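Long-range contacts in phosphoglycerol transferase GacH (Streptococcus pyogenes MGAS5005, PDB 6DGM), which probably transfers glycerol phosphate onto the rhamnose polysaccharide of the group A carbohydrate, through the manganese-binding, sulfatase-like domain described here: residues Y268-L272 with N287-Y293; I68-K72 with D292-W296; S48-P52 with Y238-L242; A90-Q95 with S110-V116; Q95-P101 with N310-T315. Residue numbers count along the deposited sequence, not the author numbering.

Contact 1 (Y268-L272 with N287-Y293); sequences YGDHL and NKYLTDY. With MN (manganese (II) ion), chain C.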
# COMPACT_ATOMS: atom_id res chain seq x y z
N TYR A 268 -2.92 1.20 5.04
CA TYR A 268 -1.69 0.61 5.55
C TYR A 268 -0.72 1.70 5.99
O TYR A 268 -0.69 2.79 5.42
CB TYR A 268 -1.01 -0.29 4.49
CG TYR A 268 -0.43 0.46 3.31
CD1 TYR A 268 -1.25 0.93 2.29
CD2 TYR A 268 0.94 0.70 3.21
CE1 TYR A 268 -0.73 1.61 1.21
CE2 TYR A 268 1.48 1.39 2.13
CZ TYR A 268 0.64 1.83 1.13
OH TYR A 268 1.19 2.50 0.06
N GLY A 269 0.08 1.38 7.00
CA GLY A 269 1.22 2.21 7.30
C GLY A 269 2.40 1.82 6.42
O GLY A 269 2.66 0.64 6.17
N ASP A 270 3.13 2.83 5.93
CA ASP A 270 4.23 2.55 5.01
C ASP A 270 5.46 1.98 5.71
O ASP A 270 6.17 1.16 5.12
CB ASP A 270 4.57 3.78 4.16
CG ASP A 270 4.88 5.04 4.97
OD1 ASP A 270 4.55 5.12 6.18
OD2 ASP A 270 5.47 5.98 4.39
N HIS A 271 5.76 2.44 6.92
CA HIS A 271 6.92 2.02 7.70
C HIS A 271 6.68 2.55 9.11
O HIS A 271 5.82 3.41 9.33
CB HIS A 271 8.23 2.62 7.14
CG HIS A 271 8.13 4.09 6.89
ND1 HIS A 271 8.16 5.02 7.92
CD2 HIS A 271 7.93 4.79 5.76
CE1 HIS A 271 8.00 6.23 7.41
NE2 HIS A 271 7.86 6.12 6.10
N LEU A 272 7.45 2.03 10.06
CA LEU A 272 7.41 2.56 11.42
C LEU A 272 7.97 3.98 11.43
O LEU A 272 8.81 4.34 10.59
CB LEU A 272 8.27 1.70 12.35
CG LEU A 272 7.54 0.56 13.06
CD1 LEU A 272 7.17 -0.58 12.12
CD2 LEU A 272 8.35 0.04 14.22
N ASN A 287 9.93 -6.76 14.17
CA ASN A 287 8.90 -5.76 14.40
C ASN A 287 9.34 -4.36 14.02
O ASN A 287 8.50 -3.46 13.97
CB ASN A 287 8.44 -5.80 15.86
CG ASN A 287 7.55 -7.01 16.15
OD1 ASN A 287 6.75 -7.41 15.31
ND2 ASN A 287 7.70 -7.58 17.33
N LYS A 288 10.62 -4.15 13.72
CA LYS A 288 11.05 -2.86 13.19
C LYS A 288 10.48 -2.60 11.80
O LYS A 288 10.48 -1.45 11.36
CB LYS A 288 12.57 -2.80 13.19
CG LYS A 288 13.18 -1.50 12.76
CD LYS A 288 14.70 -1.55 13.02
CE LYS A 288 15.42 -0.39 12.35
NZ LYS A 288 16.90 -0.46 12.63
N TYR A 289 9.98 -3.64 11.11
CA TYR A 289 9.54 -3.53 9.72
C TYR A 289 8.12 -4.04 9.50
O TYR A 289 7.76 -4.34 8.36
CB TYR A 289 10.52 -4.26 8.80
CG TYR A 289 11.91 -3.69 8.90
CD1 TYR A 289 12.28 -2.57 8.17
CD2 TYR A 289 12.86 -4.23 9.78
CE1 TYR A 289 13.55 -2.03 8.26
CE2 TYR A 289 14.13 -3.68 9.90
CZ TYR A 289 14.47 -2.58 9.13
OH TYR A 289 15.72 -2.03 9.24
N LEU A 290 7.30 -4.11 10.54
CA LEU A 290 5.94 -4.64 10.42
C LEU A 290 4.93 -3.58 10.81
O LEU A 290 4.79 -3.24 12.00
CB LEU A 290 5.77 -5.90 11.28
CG LEU A 290 6.58 -7.11 10.81
CD1 LEU A 290 6.52 -8.22 11.83
CD2 LEU A 290 6.06 -7.59 9.45
N THR A 291 4.18 -3.09 9.82
CA THR A 291 3.11 -2.12 10.03
C THR A 291 1.75 -2.81 9.95
O THR A 291 1.64 -4.00 9.64
CB THR A 291 3.19 -1.02 8.97
OG1 THR A 291 2.85 -1.59 7.69
CG2 THR A 291 4.57 -0.40 8.90
N ASP A 292 0.70 -2.03 10.22
CA ASP A 292 -0.68 -2.51 10.15
C ASP A 292 -1.30 -2.26 8.79
O ASP A 292 -1.02 -1.25 8.14
CB ASP A 292 -1.52 -1.78 11.21
CG ASP A 292 -0.99 -2.02 12.60
OD1 ASP A 292 -0.08 -1.26 13.04
OD2 ASP A 292 -1.47 -2.98 13.26
N TYR A 293 -2.14 -3.20 8.35
CA TYR A 293 -2.95 -2.97 7.16
C TYR A 293 -4.35 -3.55 7.37
O TYR A 293 -4.56 -4.47 8.16
CB TYR A 293 -2.34 -3.56 5.88
CG TYR A 293 -2.69 -5.03 5.66
CD1 TYR A 293 -3.83 -5.39 4.95
CD2 TYR A 293 -1.90 -6.05 6.20
CE1 TYR A 293 -4.17 -6.70 4.78
CE2 TYR A 293 -2.25 -7.38 6.03
CZ TYR A 293 -3.38 -7.70 5.31
OH TYR A 293 -3.76 -9.01 5.12
MN MN C . 6.68 7.54 5.00
O HOH W 1 9.48 0.09 9.27

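Contact 2 (I68-K72 with D292-W296); sequences IKAIK and DYFIW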
# COMPACT_ATOMS: atom_id res chain seq x y z
N ILE A 68 -8.99 1.35 14.91
CA ILE A 68 -8.34 0.63 13.82
C ILE A 68 -8.18 -0.84 14.18
O ILE A 68 -8.34 -1.72 13.32
CB ILE A 68 -7.03 1.33 13.42
CG1 ILE A 68 -7.37 2.59 12.61
CG2 ILE A 68 -6.14 0.39 12.59
CD1 ILE A 68 -6.20 3.52 12.35
N LYS A 69 -7.94 -1.15 15.45
CA LYS A 69 -7.86 -2.55 15.84
C LYS A 69 -9.21 -3.24 15.66
O LYS A 69 -9.27 -4.39 15.23
CB LYS A 69 -7.37 -2.70 17.27
CG LYS A 69 -5.88 -2.39 17.40
CD LYS A 69 -5.26 -3.09 18.59
CE LYS A 69 -5.56 -2.37 19.89
NZ LYS A 69 -4.32 -1.74 20.44
N ALA A 70 -10.30 -2.53 15.96
CA ALA A 70 -11.62 -3.09 15.77
C ALA A 70 -11.92 -3.30 14.29
O ALA A 70 -12.56 -4.29 13.91
CB ALA A 70 -12.66 -2.16 16.38
N ILE A 71 -11.49 -2.37 13.44
CA ILE A 71 -11.64 -2.55 12.00
C ILE A 71 -10.88 -3.79 11.55
O ILE A 71 -11.41 -4.63 10.82
CB ILE A 71 -11.19 -1.28 11.25
CG1 ILE A 71 -12.15 -0.13 11.55
CG2 ILE A 71 -11.10 -1.57 9.75
CD1 ILE A 71 -11.54 1.24 11.34
N LYS A 72 -9.62 -3.93 12.00
CA LYS A 72 -8.82 -5.09 11.60
C LYS A 72 -9.50 -6.40 12.00
O LYS A 72 -9.44 -7.39 11.27
CB LYS A 72 -7.43 -4.99 12.23
CG LYS A 72 -6.56 -3.85 11.68
CD LYS A 72 -5.16 -3.84 12.29
CE LYS A 72 -4.30 -4.98 11.77
NZ LYS A 72 -3.04 -5.14 12.54
N ASP A 292 0.70 -2.03 10.22
CA ASP A 292 -0.68 -2.51 10.15
C ASP A 292 -1.30 -2.26 8.79
O ASP A 292 -1.02 -1.25 8.14
CB ASP A 292 -1.52 -1.78 11.21
CG ASP A 292 -0.99 -2.02 12.60
OD1 ASP A 292 -0.08 -1.26 13.04
OD2 ASP A 292 -1.47 -2.98 13.26
N TYR A 293 -2.14 -3.20 8.35
CA TYR A 293 -2.95 -2.97 7.16
C TYR A 293 -4.35 -3.55 7.37
O TYR A 293 -4.56 -4.47 8.16
CB TYR A 293 -2.34 -3.56 5.88
CG TYR A 293 -2.69 -5.03 5.66
CD1 TYR A 293 -3.83 -5.39 4.95
CD2 TYR A 293 -1.90 -6.05 6.20
CE1 TYR A 293 -4.17 -6.70 4.78
CE2 TYR A 293 -2.25 -7.38 6.03
CZ TYR A 293 -3.38 -7.70 5.31
OH TYR A 293 -3.76 -9.01 5.12
N PHE A 294 -5.30 -3.00 6.62
CA PHE A 294 -6.61 -3.62 6.47
C PHE A 294 -7.16 -3.34 5.08
O PHE A 294 -6.76 -2.39 4.40
CB PHE A 294 -7.61 -3.22 7.58
CG PHE A 294 -8.02 -1.76 7.59
CD1 PHE A 294 -8.92 -1.27 6.67
CD2 PHE A 294 -7.54 -0.90 8.58
CE1 PHE A 294 -9.31 0.05 6.69
CE2 PHE A 294 -7.95 0.42 8.62
CZ PHE A 294 -8.85 0.89 7.67
N ILE A 295 -8.07 -4.21 4.66
CA ILE A 295 -8.77 -4.09 3.38
C ILE A 295 -10.25 -4.16 3.75
O ILE A 295 -10.73 -5.20 4.19
CB ILE A 295 -8.37 -5.20 2.40
CG1 ILE A 295 -6.86 -5.14 2.11
CG2 ILE A 295 -9.16 -5.03 1.11
CD1 ILE A 295 -6.34 -6.22 1.15
N TRP A 296 -10.95 -3.02 3.63
CA TRP A 296 -12.30 -2.85 4.16
C TRP A 296 -13.21 -2.32 3.07
O TRP A 296 -12.87 -1.32 2.42
CB TRP A 296 -12.27 -1.84 5.32
CG TRP A 296 -13.60 -1.49 5.93
CD1 TRP A 296 -14.17 -2.06 7.02
CD2 TRP A 296 -14.51 -0.47 5.49
NE1 TRP A 296 -15.38 -1.47 7.29
CE2 TRP A 296 -15.61 -0.49 6.37
CE3 TRP A 296 -14.51 0.45 4.44
CZ2 TRP A 296 -16.70 0.38 6.23
CZ3 TRP A 296 -15.57 1.32 4.31
CH2 TRP A 296 -16.66 1.29 5.20

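Contact 3 (S48-P52 with Y238-L242); sequences SLSDP and YARLL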
# COMPACT_ATOMS: atom_id res chain seq x y z
N SER A 48 3.65 6.62 8.30
CA SER A 48 4.29 6.22 9.55
C SER A 48 3.36 5.54 10.53
O SER A 48 3.69 5.45 11.72
CB SER A 48 4.97 7.43 10.22
OG SER A 48 6.08 7.87 9.46
N LEU A 49 2.22 5.00 10.10
CA LEU A 49 1.29 4.39 11.04
C LEU A 49 1.66 2.95 11.40
O LEU A 49 1.71 2.07 10.54
CB LEU A 49 -0.14 4.46 10.50
CG LEU A 49 -1.16 3.90 11.51
CD1 LEU A 49 -2.40 4.77 11.53
CD2 LEU A 49 -1.52 2.45 11.21
N SER A 50 1.84 2.70 12.69
CA SER A 50 2.14 1.35 13.14
C SER A 50 1.91 1.28 14.64
O SER A 50 2.40 2.14 15.39
CB SER A 50 3.59 0.97 12.79
OG SER A 50 3.80 -0.43 12.97
N ASP A 51 1.20 0.26 15.08
CA ASP A 51 0.79 0.15 16.46
C ASP A 51 2.00 0.07 17.36
O ASP A 51 2.77 -0.89 17.27
CB ASP A 51 -0.05 -1.11 16.64
CG ASP A 51 -0.72 -1.20 17.99
OD1 ASP A 51 -0.38 -0.42 18.91
OD2 ASP A 51 -1.61 -2.06 18.14
N PRO A 52 2.22 1.04 18.26
CA PRO A 52 3.38 0.94 19.16
C PRO A 52 3.32 -0.24 20.11
O PRO A 52 4.36 -0.64 20.66
CB PRO A 52 3.38 2.28 19.91
CG PRO A 52 2.04 2.89 19.67
CD PRO A 52 1.44 2.28 18.45
N TYR A 238 3.95 11.15 19.03
CA TYR A 238 3.47 10.28 17.96
C TYR A 238 2.21 9.52 18.38
O TYR A 238 1.26 9.41 17.60
CB TYR A 238 4.58 9.30 17.59
CG TYR A 238 4.15 8.18 16.67
CD1 TYR A 238 4.02 8.40 15.32
CD2 TYR A 238 3.89 6.91 17.18
CE1 TYR A 238 3.62 7.37 14.48
CE2 TYR A 238 3.51 5.87 16.35
CZ TYR A 238 3.36 6.12 15.00
OH TYR A 238 2.98 5.08 14.17
N ALA A 239 2.19 8.98 19.61
CA ALA A 239 1.02 8.23 20.07
C ALA A 239 -0.21 9.14 20.16
O ALA A 239 -1.32 8.71 19.81
CB ALA A 239 1.28 7.57 21.43
N ARG A 240 -0.02 10.37 20.61
CA ARG A 240 -1.12 11.33 20.64
C ARG A 240 -1.65 11.58 19.23
O ARG A 240 -2.86 11.59 19.00
CB ARG A 240 -0.66 12.64 21.29
CG ARG A 240 -0.46 12.50 22.78
CD ARG A 240 0.32 13.67 23.33
NE ARG A 240 0.42 13.55 24.78
CZ ARG A 240 1.21 14.29 25.54
NH1 ARG A 240 1.99 15.22 25.00
NH2 ARG A 240 1.23 14.08 26.85
N LEU A 241 -0.74 11.79 18.27
CA LEU A 241 -1.16 11.99 16.88
C LEU A 241 -1.88 10.77 16.33
O LEU A 241 -2.88 10.91 15.62
CB LEU A 241 0.06 12.36 16.03
CG LEU A 241 0.62 13.76 16.33
CD1 LEU A 241 1.97 13.94 15.63
CD2 LEU A 241 -0.31 14.84 15.85
N LEU A 242 -1.43 9.57 16.67
CA LEU A 242 -2.14 8.37 16.23
C LEU A 242 -3.57 8.36 16.74
O LEU A 242 -4.48 7.88 16.04
CB LEU A 242 -1.45 7.09 16.70
CG LEU A 242 -0.22 6.61 15.94
CD1 LEU A 242 0.11 5.19 16.42
CD2 LEU A 242 -0.38 6.62 14.43

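Contact 4 (A90-Q95 with S110-V116); sequences ANMEFQ and SVLYSEV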
# COMPACT_ATOMS: atom_id res chain seq x y z
N ALA A 90 7.50 6.34 -0.87
CA ALA A 90 7.23 6.17 -2.29
C ALA A 90 7.58 4.78 -2.80
O ALA A 90 7.00 4.34 -3.81
CB ALA A 90 7.99 7.25 -3.07
N ASN A 91 8.48 4.06 -2.12
CA ASN A 91 8.80 2.70 -2.55
C ASN A 91 7.68 1.75 -2.20
O ASN A 91 7.35 0.86 -2.99
CB ASN A 91 10.12 2.26 -1.94
CG ASN A 91 11.29 3.01 -2.51
OD1 ASN A 91 11.25 3.43 -3.67
ND2 ASN A 91 12.33 3.20 -1.72
N MET A 92 7.07 1.90 -1.02
CA MET A 92 5.88 1.10 -0.72
C MET A 92 4.74 1.47 -1.66
O MET A 92 4.03 0.59 -2.18
CB MET A 92 5.49 1.28 0.75
CG MET A 92 6.10 0.21 1.68
SD MET A 92 7.89 0.05 1.63
CE MET A 92 8.39 1.56 2.45
N GLU A 93 4.59 2.76 -1.93
CA GLU A 93 3.55 3.24 -2.83
C GLU A 93 3.67 2.59 -4.21
O GLU A 93 2.68 2.06 -4.74
CB GLU A 93 3.72 4.75 -2.94
CG GLU A 93 2.59 5.50 -3.63
CD GLU A 93 2.98 6.95 -3.82
OE1 GLU A 93 3.71 7.47 -2.95
OE2 GLU A 93 2.61 7.55 -4.85
N PHE A 94 4.86 2.61 -4.80
CA PHE A 94 5.10 1.98 -6.09
C PHE A 94 4.67 0.52 -6.08
O PHE A 94 4.05 0.02 -7.02
CB PHE A 94 6.60 2.07 -6.43
CG PHE A 94 7.02 1.27 -7.64
CD1 PHE A 94 7.32 -0.09 -7.52
CD2 PHE A 94 7.16 1.87 -8.87
CE1 PHE A 94 7.74 -0.84 -8.63
CE2 PHE A 94 7.59 1.13 -9.99
CZ PHE A 94 7.86 -0.23 -9.87
N GLN A 95 5.02 -0.19 -5.01
CA GLN A 95 4.70 -1.61 -4.93
C GLN A 95 3.20 -1.85 -4.84
O GLN A 95 2.68 -2.81 -5.44
CB GLN A 95 5.43 -2.22 -3.73
CG GLN A 95 6.94 -2.23 -3.89
CD GLN A 95 7.62 -2.77 -2.69
OE1 GLN A 95 7.77 -3.98 -2.55
NE2 GLN A 95 8.02 -1.88 -1.78
N SER A 110 17.58 2.81 -5.00
CA SER A 110 17.15 3.55 -3.83
C SER A 110 15.68 3.96 -3.89
O SER A 110 14.93 3.73 -2.92
CB SER A 110 18.02 4.80 -3.66
OG SER A 110 17.62 5.51 -2.50
N VAL A 111 15.25 4.59 -4.97
CA VAL A 111 13.87 5.05 -5.10
C VAL A 111 13.29 4.55 -6.41
O VAL A 111 13.77 4.92 -7.49
CB VAL A 111 13.75 6.59 -4.99
CG1 VAL A 111 12.33 7.03 -5.27
CG2 VAL A 111 14.21 7.04 -3.61
N LEU A 112 12.26 3.70 -6.31
CA LEU A 112 11.67 3.07 -7.49
C LEU A 112 11.09 4.09 -8.46
O LEU A 112 11.23 3.94 -9.68
CB LEU A 112 10.61 2.06 -7.04
CG LEU A 112 11.24 0.89 -6.28
CD1 LEU A 112 10.22 0.13 -5.46
CD2 LEU A 112 11.93 -0.06 -7.25
N TYR A 113 10.43 5.13 -7.95
CA TYR A 113 9.82 6.12 -8.82
C TYR A 113 10.85 6.88 -9.65
O TYR A 113 10.49 7.43 -10.70
CB TYR A 113 9.01 7.13 -7.98
CG TYR A 113 7.59 6.74 -7.62
CD1 TYR A 113 6.96 5.65 -8.20
CD2 TYR A 113 6.87 7.49 -6.69
CE1 TYR A 113 5.66 5.31 -7.89
CE2 TYR A 113 5.57 7.17 -6.37
CZ TYR A 113 4.96 6.07 -6.97
OH TYR A 113 3.66 5.71 -6.69
N SER A 114 12.09 6.97 -9.19
CA SER A 114 13.14 7.67 -9.91
C SER A 114 13.98 6.76 -10.78
O SER A 114 14.43 7.18 -11.85
CB SER A 114 14.09 8.36 -8.94
OG SER A 114 13.43 9.36 -8.19
N GLU A 115 14.20 5.51 -10.36
CA GLU A 115 15.16 4.63 -11.01
C GLU A 115 14.54 3.49 -11.81
O GLU A 115 15.23 2.91 -12.66
CB GLU A 115 16.08 3.99 -9.97
CG GLU A 115 16.87 5.03 -9.19
CD GLU A 115 17.67 4.44 -8.07
OE1 GLU A 115 18.43 3.47 -8.31
OE2 GLU A 115 17.57 4.95 -6.93
N VAL A 116 13.30 3.11 -11.52
CA VAL A 116 12.66 1.98 -12.19
C VAL A 116 11.43 2.44 -12.99
O VAL A 116 11.32 2.14 -14.19
CB VAL A 116 12.29 0.85 -11.21
CG1 VAL A 116 11.46 -0.24 -11.92
CG2 VAL A 116 13.53 0.23 -10.62
O HOH W 2 9.51 4.96 -5.29

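Contact 5 (Q95-P101 with N310-T315); sequences QTLTSLP and NSSDFT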
# COMPACT_ATOMS: atom_id res chain seq x y z
N GLN A 95 5.02 -0.19 -5.01
CA GLN A 95 4.70 -1.61 -4.93
C GLN A 95 3.20 -1.85 -4.84
O GLN A 95 2.68 -2.81 -5.44
CB GLN A 95 5.43 -2.22 -3.73
CG GLN A 95 6.94 -2.23 -3.89
CD GLN A 95 7.62 -2.77 -2.69
OE1 GLN A 95 7.77 -3.98 -2.55
NE2 GLN A 95 8.02 -1.88 -1.78
N THR A 96 2.47 -0.98 -4.13
CA THR A 96 1.02 -1.17 -4.11
C THR A 96 0.42 -1.01 -5.51
O THR A 96 -0.49 -1.76 -5.90
CB THR A 96 0.32 -0.21 -3.13
OG1 THR A 96 0.30 1.13 -3.64
CG2 THR A 96 0.97 -0.25 -1.75
N LEU A 97 0.91 -0.05 -6.27
CA LEU A 97 0.29 0.23 -7.56
C LEU A 97 0.65 -0.81 -8.61
O LEU A 97 -0.23 -1.25 -9.36
CB LEU A 97 0.69 1.61 -8.05
CG LEU A 97 0.22 2.81 -7.22
CD1 LEU A 97 0.77 4.06 -7.83
CD2 LEU A 97 -1.30 2.85 -7.14
N THR A 98 1.92 -1.20 -8.69
CA THR A 98 2.38 -2.11 -9.72
C THR A 98 2.31 -3.58 -9.31
O THR A 98 2.21 -4.46 -10.18
CB THR A 98 3.84 -1.83 -10.10
OG1 THR A 98 4.70 -2.09 -8.98
CG2 THR A 98 4.03 -0.38 -10.57
N SER A 99 2.40 -3.85 -8.01
CA SER A 99 2.53 -5.18 -7.44
C SER A 99 3.88 -5.83 -7.73
O SER A 99 4.03 -7.04 -7.58
CB SER A 99 1.39 -6.12 -7.87
OG SER A 99 0.12 -5.59 -7.51
N LEU A 100 4.87 -5.07 -8.17
CA LEU A 100 6.21 -5.61 -8.38
C LEU A 100 7.03 -5.42 -7.11
O LEU A 100 7.23 -4.27 -6.68
CB LEU A 100 6.87 -4.90 -9.55
CG LEU A 100 6.17 -5.05 -10.90
CD1 LEU A 100 6.82 -4.19 -11.97
CD2 LEU A 100 6.13 -6.52 -11.35
N PRO A 101 7.51 -6.49 -6.47
CA PRO A 101 8.18 -6.31 -5.18
C PRO A 101 9.57 -5.69 -5.29
O PRO A 101 10.40 -6.08 -6.12
CB PRO A 101 8.25 -7.72 -4.59
CG PRO A 101 8.15 -8.63 -5.78
CD PRO A 101 7.32 -7.92 -6.80
N ASN A 310 3.19 -8.45 1.96
CA ASN A 310 4.04 -7.37 1.51
C ASN A 310 3.18 -6.30 0.86
O ASN A 310 2.05 -6.55 0.43
CB ASN A 310 4.99 -7.92 0.44
CG ASN A 310 6.30 -7.18 0.40
OD1 ASN A 310 6.91 -6.89 1.44
ND2 ASN A 310 6.77 -6.88 -0.81
N SER A 311 3.73 -5.08 0.75
CA SER A 311 3.00 -4.00 0.09
C SER A 311 2.64 -4.37 -1.35
O SER A 311 1.59 -3.96 -1.86
CB SER A 311 3.82 -2.71 0.10
OG SER A 311 5.08 -2.81 -0.57
N SER A 312 3.50 -5.14 -2.02
CA SER A 312 3.26 -5.53 -3.40
C SER A 312 2.10 -6.50 -3.55
O SER A 312 1.62 -6.70 -4.67
CB SER A 312 4.54 -6.17 -3.97
OG SER A 312 4.96 -7.23 -3.15
N ASP A 313 1.63 -7.10 -2.45
CA ASP A 313 0.55 -8.07 -2.47
C ASP A 313 -0.84 -7.44 -2.39
O ASP A 313 -1.82 -8.17 -2.50
CB ASP A 313 0.67 -9.02 -1.26
CG ASP A 313 1.86 -9.95 -1.34
OD1 ASP A 313 2.19 -10.44 -2.44
OD2 ASP A 313 2.46 -10.20 -0.26
N PHE A 314 -0.94 -6.12 -2.17
CA PHE A 314 -2.24 -5.55 -1.85
C PHE A 314 -3.24 -5.73 -2.98
O PHE A 314 -4.41 -6.02 -2.72
CB PHE A 314 -2.13 -4.08 -1.49
CG PHE A 314 -1.59 -3.82 -0.10
CD1 PHE A 314 -1.78 -4.70 0.95
CD2 PHE A 314 -0.89 -2.66 0.16
CE1 PHE A 314 -1.26 -4.43 2.22
CE2 PHE A 314 -0.38 -2.39 1.41
CZ PHE A 314 -0.57 -3.25 2.44
N THR A 315 -2.82 -5.56 -4.24
CA THR A 315 -3.78 -5.65 -5.34
C THR A 315 -4.35 -7.06 -5.46
O THR A 315 -5.56 -7.23 -5.60
CB THR A 315 -3.17 -5.19 -6.66
OG1 THR A 315 -2.70 -3.85 -6.50
CG2 THR A 315 -4.23 -5.20 -7.79
O HOH W 3 -0.22 -4.40 -5.03
O HOH W 4 -1.25 -3.74 -8.99
O HOH W 5 -0.60 -8.15 -5.69

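Contact 1 (Y268-L272 with N287-Y293)
Leu272 lays its side chain over the backbone of 287-290: CD2 is 3.5 Å from Asn287 O, and CD1 lies 3.5 Å from Lys288 O and 3.6 Å from Leu290 O. A water bridges the same segments, accepting from Leu272 N (2.9 Å) and donating to Lys288 O (2.8 Å). Toward the sheet, Tyr268 and Tyr293 form an antiparallel non-hydrogen-bonded pair, CB to CB 3.8 Å, and Gly269 N donates to Asp292 O at 3.1 Å. Beyond Gly269 the two backbones part, and Thr291 follows the departing chain: OG1 donates to Gly269 O (2.7 Å) while CG2 packs 3.6 Å from His271 CA. This is the metal-binding strand end of the alkaline phosphatase-like fold, where the chain leaving a central strand supplies ligands. Asp270 OD2 and His271 NE2 each bind manganese at 2.1 Å, alongside Glu47 and Thr89, and His271 also touches the bound sn-glycerol-1-phosphate. The imidazole is oriented by His271 ND1 donating to Leu272 O at 2.8 Å; Asp270 OD1 accepts from Ser48 N.

Contact 2 (I68-K72 with D292-W296)
A salt bridge ties the helix to the strand: Lys72 NZ donates to Asp292 OD2 at 2.8 Å. The other carboxylate oxygen of Asp292 pairs with Arg54 and accepts from Asp51 N, so this acid joins the helix to the loop after strand 40-46. The lysine chain runs along the strand, CE 3.7 Å from Tyr293 O and CG 4.3 Å from Phe294 CB. Ile71 CG2 sits almost squarely over one face of the Phe294 ring, 3.6 Å from the centroid and 4° off the normal, a CH-pi contact; Ile68 CG2 approaches the ring edge at Phe294 CE2, 4.4 Å away. Ile71 CG2 also reaches Trp296 CD1 at 4.1 Å. Strand alternation turns Asp292, Phe294 and Trp296 toward the helix, and Tyr293 and Ile295 away. Helix 66-74 packs on one face of the mixed central sheet, the axis of its 68-72 part 8.8 Å from that of 292-296 at 56°; Leu253 of helix 229-257 adjoins Ile71 and Trp296, while Ile295 meets helix 314-321 across the sheet.

Contact 3 (S48-P52 with Y238-L242)
Segment 48-52 runs as an irregular chain, opening with a positive phi of 62° at Ser48 and then extended through Leu49 and Ser50, whereas 238-242 is regular helix, with Leu242 N donating to Tyr238 O at 2.9 Å. The two backbones stay well apart: Leu49 CA and Leu242 CA are 7.4 Å from each other, Pro52 CA and Ala239 CA 7.7 Å. Side chains one helical turn apart, Tyr238 and Leu242, bridge this gap. Tyr238 reaches across with its hydroxyl, OH donating to Ser48 O at 2.6 Å and accepting from Ser50 N at 3.0 Å, so one phenol bonds two peptide groups of the irregular loop. The loop leaves the end of strand 40-46 in the central sheet of the alkaline phosphatase-like fold, directly after the manganese ligand Glu47. Tyr238 therefore links the long helix 229-257 to the rim of the active site, where Ser48 N donates to Asp270 and its side chain lies against His271, both manganese ligands. Leu242 supplies the apolar part: CD2 packs 4.0 Å from Leu49 CD1, and CD1 lies 3.8 Å from Pro52 CD and 4.0 Å from Ser50 O. Asp51 faces away, its N donating to Asp292. Trp212 meets the Tyr238 ring edge-to-face.

Contact 4 (A90-Q95 with S110-V116)
Here a short helix, 112-115, docks against helix 89-98, which carries the manganese ligand Thr89 in this alkaline phosphatase-like domain. Ser110 O accepts from Asn91 ND2 at 2.9 Å. Val111 holds the N-cap position; its N, like Ser110 N, donates to Glu115 OE2 (3.1 and 2.9 Å). Leu112 begins the helix, and its N donates to Asn91 OD1 at 2.8 Å, so Asn91 serves both the loop carbonyl and the first turn. The Leu112 side chain packs on Phe94: CB is 3.9 Å from the ring centroid over its face, and CD1 is 3.6 Å from Phe94 CD1. Tyr113 lies along helix 89-98, with CD2 3.8 Å from Ala90 CB and CE1 3.7 Å from Phe94 CB. Its OH donates to Glu93 OE2 at 2.8 Å; Glu93 also meets Tyr152 and forms a salt bridge with the pocket residue Arg148. Val116 closes the segment, CG1 lying 4.1 Å from Phe94 CZ. One water donates to Asn91 OD1 and accepts from Tyr113 N, both at 2.8 Å.

Contact 5 (Q95-P101 with N310-T315)
Gln95 opens the contact with its CB 3.2 Å from Ser311 OG and its backbone O 3.4 Å from Ser312 CA, a CA-H...O contact that runs nearly straight (170° at H). The polar end of Gln95 turns to Asp83 and Phe102 N. Thr96 presses CG2 against the edge of the Phe314 ring, 3.6 Å from CD2, while its CA is 3.6 Å from Ser311 O. Leu97 sends its side chain away, but Leu97 O accepts from a water (2.7 Å) that also bonds Ser99 OG (2.7 Å) and Thr315 OG1 (2.9 Å); Thr315 OG1 is also hydrogen-bonded to Tyr43 OH. At Thr98 the helix ends in an ST turn, Leu100 N donating to Thr98 OG1 at 3.1 Å. Ser99, with positive phi, brings the chains closest, its CA 4.1 Å from Ser312 CA and 3.3 Å from Ser312 O. A second water joins Ser99 OG (2.8 Å), Thr96 O (2.8 Å) and Thr315 N (3.0 Å), so water mediates much of the polar contact between these buried residues. Pro101 CB then rests 3.6 Å from Ser312 OG. The end of helix 89-98 thus meets the N-terminal part of helix 314-321, which follows edge strand 308-310; the Phe314 ring meets those of Tyr268 and Tyr293 of the central sheet, planes inclined about 50°, and helices 328-339 and 349-365 flank Ser99 to Pro101.

Overall arrangement
All five contacts lie within the sulfatase-like domain. Contact 5 is nearest the chain centre; every touching residue is buried in contacts 3 and 5, most in 1 and 4, and contact 2 is partly exposed. Contacts 1 and 2 share Asp292 and Tyr293 on strand 290-297, contacts 4 and 5 share Gln95 on helix 89-98. Two of the four manganese-binding residues, Asp270 and His271, lie in contact 1, and contact 3 touches it through Ser48 and Asp51. Phe314 of contact 5 packs against Tyr268 and Tyr293 of contact 1. Chemistry varies: sheet bonds and metal ligation in 1, salt bridge and CH-pi packing in 2, tyrosine-to-backbone bonds in 3, asparagine and tyrosine bonds in 4, water bridges in 5.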